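Local coordinates for protease Do-like 2, chloroplastic (Arabidopsis thaliana, PDB 4FLN) that performs the primary cleavage of the photodamaged D1 protein of photosystem II as a serine protease of the chloroplast, resting as a hexamer, at the interface of chains A and B and the interface of chains A and C. Residues are numbered along the deposited sequence; one frame, centred on the assembly and turned at random. Chains: chain A/B/C, Protease Do-like 2, chloroplastic.

Contact 1 and contact 2 lie about 40 Å apart, between the centres of their C-alpha atoms. They involve different chain pairs but draw on the same short stretch of the second PDZ domain. In chain B, residues 424-425 stand just before the 3-10 helix 426-428 and serve contact 1. In chain A, residues 429, 430 and 432 stand just after it and serve contact 2. Each chain can thus use the two ends of this turn against two neighbours: a protease domain and a first PDZ domain. This fits the hexameric resting state. Contact 1 is nearer the catalytic site, its centre about 13 Å from A:His91.

Contact 1: the interface of chains A and B. Residues chain A 56, 58, 71, 97-98; chain B 424-425, 493.
B:Tyr493 reaches from the second PDZ domain of chain B to the trypsin-like protease domain of chain A, where A:Thr58, A:Thr97 and A:Gln71 receive it. The enzyme is a Deg/HtrA protease of peptidase family S1C. Beyond its CB the ring runs towards chain A, and its far half makes the contact. CE2 comes to 3.6 Å from OG1 of A:Thr58, and the two side chains cross at about a right angle. CZ meets the methyl CG2 of A:Thr97 at 3.7 Å. Both threonines lie on one side of the ring plane, and OE1 of A:Gln71 lies on the other. The amide plane of A:Gln71 stands almost upright to the ring, at 88°.

At the tip, the phenol OH donates a hydrogen bond to the backbone O of B:Ala424, 2.9 Å away. That oxygen sits in the ring plane, at its edge, so the bond ties the phenol to its own chain. The same OH is 3.1 Å from OE1 of A:Gln71. OE1 can only accept, so the phenol hydrogen would have to be shared between it and O of B:Ala424, or turn from one to the other. The backbone N of B:Ala424 also points at OE1 of A:Gln71, in a nearly straight but weak hydrogen bond of 3.4 Å.

A:Thr97 sets OG1 beside the backbone N (chi1 -70°), anti to the carbonyl carbon; this puts the methyl CG2 anti to N, facing the tyrosine. Its OG1 pairs instead with OG1 of A:Thr58 at 2.8 Å; which of them donates is not settled. This link braces the two threonines beside the ring.

The methyl CB of B:Ala424 fits against CG2 of A:Thr56, 4.0 Å away, and the amide carbon CD of A:Gln98. A weak hydrogen bond from NE2 of A:Gln98 to OG1 of A:Thr56 joins these two residues beside the alanine. The two-fold symmetry of the interface repeats the patch with the chains exchanged.

Contact 2: the interface of chains A and C. Residues chain A 429-430, 432; chain C 263-265.
The side-chain amide of C:Asn264 meets A:Ile429 at its nitrogen edge. At the edge, ND2 donates a hydrogen bond to the backbone O of A:Ile429 at 2.9 Å. The acceptor lies 3° out of the amide plane, and the donor lies in the carbonyl plane. CG2 of A:Ile429 stands off the nitrogen end, raised to one side of the amide plane. With CG anti to the backbone N (chi1 -179°), C:Asn264 extends its amide to chain A.

The carboxylate of C:Glu263 is the second flat group. CA of A:Gly430 lies over one of its faces, 3.8 Å from CD. Its OE1 lies 3.8 Å from CG1 of A:Ile429. The glutamate thus packs against the glycine backbone and the isoleucine. CG2 of A:Ile429 also touches CD of C:Pro265, at 3.6 Å.

Within chain A, the N of A:Gly430 donates to OE2 of A:Glu432 at 2.8 Å. This bond probably steadies the turn that C:Glu263 covers. The two glutamates come near each other, OE2 of A:Glu432 to OE1 of C:Glu263 at 4.4 Å, and if both are charged they may repel.

In the fold, the chain A residues follow the 3-10 helix 426-428 of the second PDZ domain. C:Glu263 and C:Asn264 lead into helix 265-271, which C:Pro265 begins, in the first PDZ domain.

Contact 1: the interface of chains A and B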
loop_
_atom_site.group_PDB
_atom_site.type_symbol
_atom_site.label_atom_id
_atom_site.label_comp_id
_atom_site.label_asym_id
_atom_site.label_seq_id
_atom_site.Cartn_x
_atom_site.Cartn_y
_atom_site.Cartn_z
ATOM N N THR A 56 19.412 -16.468 -23.051
ATOM C CA THR A 56 18.832 -15.203 -23.476
ATOM C C THR A 56 17.500 -15.476 -24.167
ATOM O O THR A 56 17.456 -16.130 -25.201
ATOM C CB THR A 56 19.796 -14.415 -24.413
ATOM O OG1 THR A 56 21.089 -14.288 -23.799
ATOM C CG2 THR A 56 19.246 -13.034 -24.714
ATOM N N THR A 58 14.093 -14.204 -26.104
ATOM C CA THR A 58 13.405 -13.167 -26.851
ATOM C C THR A 58 12.050 -13.725 -27.224
ATOM O O THR A 58 11.963 -14.587 -28.088
ATOM C CB THR A 58 14.154 -12.848 -28.157
ATOM O OG1 THR A 58 15.536 -12.605 -27.876
ATOM C CG2 THR A 58 13.558 -11.631 -28.841
ATOM N N GLN A 71 14.361 -8.584 -24.936
ATOM C CA GLN A 71 15.151 -9.732 -24.532
ATOM C C GLN A 71 15.659 -9.529 -23.110
ATOM O O GLN A 71 15.977 -8.412 -22.717
ATOM C CB GLN A 71 16.343 -9.926 -25.465
ATOM C CG GLN A 71 17.613 -9.280 -24.941
ATOM C CD GLN A 71 18.776 -9.407 -25.901
ATOM O OE1 GLN A 71 18.905 -10.402 -26.627
ATOM N NE2 GLN A 71 19.630 -8.386 -25.919
ATOM N N THR A 97 17.139 -17.286 -27.667
ATOM C CA THR A 97 18.026 -16.792 -28.705
ATOM C C THR A 97 19.428 -17.420 -28.616
ATOM O O THR A 97 20.038 -17.725 -29.641
ATOM C CB THR A 97 18.123 -15.283 -28.678
ATOM O OG1 THR A 97 16.879 -14.730 -29.118
ATOM C CG2 THR A 97 19.221 -14.842 -29.616
ATOM N N GLN A 98 19.936 -17.595 -27.394
ATOM C CA GLN A 98 21.182 -18.331 -27.171
ATOM C C GLN A 98 21.188 -19.003 -25.799
ATOM O O GLN A 98 20.628 -18.470 -24.836
ATOM C CB GLN A 98 22.408 -17.417 -27.300
ATOM C CG GLN A 98 22.548 -16.409 -26.162
ATOM C CD GLN A 98 23.920 -15.730 -26.104
ATOM O OE1 GLN A 98 24.738 -15.848 -27.023
ATOM N NE2 GLN A 98 24.168 -15.012 -25.013
ATOM N N ALA B 424 21.713 -10.294 -28.551
ATOM C CA ALA B 424 22.648 -11.404 -28.378
ATOM C C ALA B 424 22.927 -12.127 -29.683
ATOM O O ALA B 424 22.041 -12.307 -30.517
ATOM C CB ALA B 424 22.167 -12.373 -27.307
ATOM N N ASN B 425 24.174 -12.545 -29.844
ATOM C CA ASN B 425 24.645 -13.144 -31.080
ATOM C C ASN B 425 26.083 -13.566 -30.883
ATOM O O ASN B 425 26.761 -13.071 -29.987
ATOM C CB ASN B 425 24.569 -12.137 -32.231
ATOM C CG ASN B 425 24.962 -12.749 -33.570
ATOM O OD1 ASN B 425 26.143 -12.821 -33.917
ATOM N ND2 ASN B 425 23.965 -13.192 -34.332
ATOM N N TYR B 493 16.131 -10.833 -35.480
ATOM C CA TYR B 493 15.656 -10.214 -34.242
ATOM C C TYR B 493 14.305 -9.454 -34.115
ATOM O O TYR B 493 13.780 -9.366 -33.005
ATOM C CB TYR B 493 16.784 -9.347 -33.672
ATOM C CG TYR B 493 17.505 -10.022 -32.541
ATOM C CD1 TYR B 493 18.739 -10.632 -32.734
ATOM C CD2 TYR B 493 16.930 -10.073 -31.277
ATOM C CE1 TYR B 493 19.390 -11.267 -31.675
ATOM C CE2 TYR B 493 17.557 -10.700 -30.224
ATOM C CZ TYR B 493 18.785 -11.294 -30.422
ATOM O OH TYR B 493 19.389 -11.901 -29.346
#

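Contact 2: the interface of chains A and C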
loop_
_atom_site.group_PDB
_atom_site.type_symbol
_atom_site.label_atom_id
_atom_site.label_comp_id
_atom_site.label_asym_id
_atom_site.label_seq_id
_atom_site.Cartn_x
_atom_site.Cartn_y
_atom_site.Cartn_z
ATOM N N ILE A 429 -11.642 4.391 -40.302
ATOM C CA ILE A 429 -12.155 5.446 -39.448
ATOM C C ILE A 429 -13.464 4.971 -38.828
ATOM O O ILE A 429 -14.339 4.452 -39.516
ATOM C CB ILE A 429 -12.378 6.765 -40.234
ATOM C CG1 ILE A 429 -12.461 7.948 -39.274
ATOM C CG2 ILE A 429 -13.634 6.692 -41.090
ATOM C CD1 ILE A 429 -11.278 8.048 -38.350
ATOM N N GLY A 430 -13.558 5.115 -37.510
ATOM C CA GLY A 430 -14.733 4.724 -36.752
ATOM C C GLY A 430 -14.558 3.394 -36.043
ATOM O O GLY A 430 -15.258 3.093 -35.078
ATOM N N GLU A 432 -11.395 2.493 -34.913
ATOM C CA GLU A 432 -10.184 2.531 -34.089
ATOM C C GLU A 432 -10.702 2.367 -32.676
ATOM O O GLU A 432 -11.911 2.190 -32.491
ATOM C CB GLU A 432 -9.380 3.825 -34.257
ATOM C CG GLU A 432 -9.909 4.766 -35.306
ATOM C CD GLU A 432 -10.917 5.731 -34.736
ATOM O OE1 GLU A 432 -10.769 6.099 -33.544
ATOM O OE2 GLU A 432 -11.856 6.116 -35.473
ATOM N N GLU C 263 -20.151 5.908 -37.858
ATOM C CA GLU C 263 -19.190 6.905 -38.293
ATOM C C GLU C 263 -18.584 6.521 -39.644
ATOM O O GLU C 263 -18.407 7.354 -40.528
ATOM C CB GLU C 263 -18.117 7.108 -37.222
ATOM C CG GLU C 263 -17.073 8.168 -37.535
ATOM C CD GLU C 263 -16.057 8.320 -36.413
ATOM O OE1 GLU C 263 -14.984 8.925 -36.647
ATOM O OE2 GLU C 263 -16.341 7.832 -35.293
ATOM N N ASN C 264 -18.272 5.240 -39.794
ATOM C CA ASN C 264 -17.553 4.763 -40.967
ATOM C C ASN C 264 -18.337 4.825 -42.267
ATOM O O ASN C 264 -19.469 4.366 -42.335
ATOM C CB ASN C 264 -17.046 3.346 -40.753
ATOM C CG ASN C 264 -16.281 2.840 -41.938
ATOM O OD1 ASN C 264 -16.863 2.309 -42.884
ATOM N ND2 ASN C 264 -14.967 3.025 -41.913
ATOM N N PRO C 265 -17.722 5.389 -43.310
ATOM C CA PRO C 265 -18.351 5.596 -44.616
ATOM C C PRO C 265 -18.942 4.317 -45.190
ATOM O O PRO C 265 -20.096 4.312 -45.627
ATOM C CB PRO C 265 -17.175 6.016 -45.493
ATOM C CG PRO C 265 -16.218 6.627 -44.566
ATOM C CD PRO C 265 -16.338 5.889 -43.278
#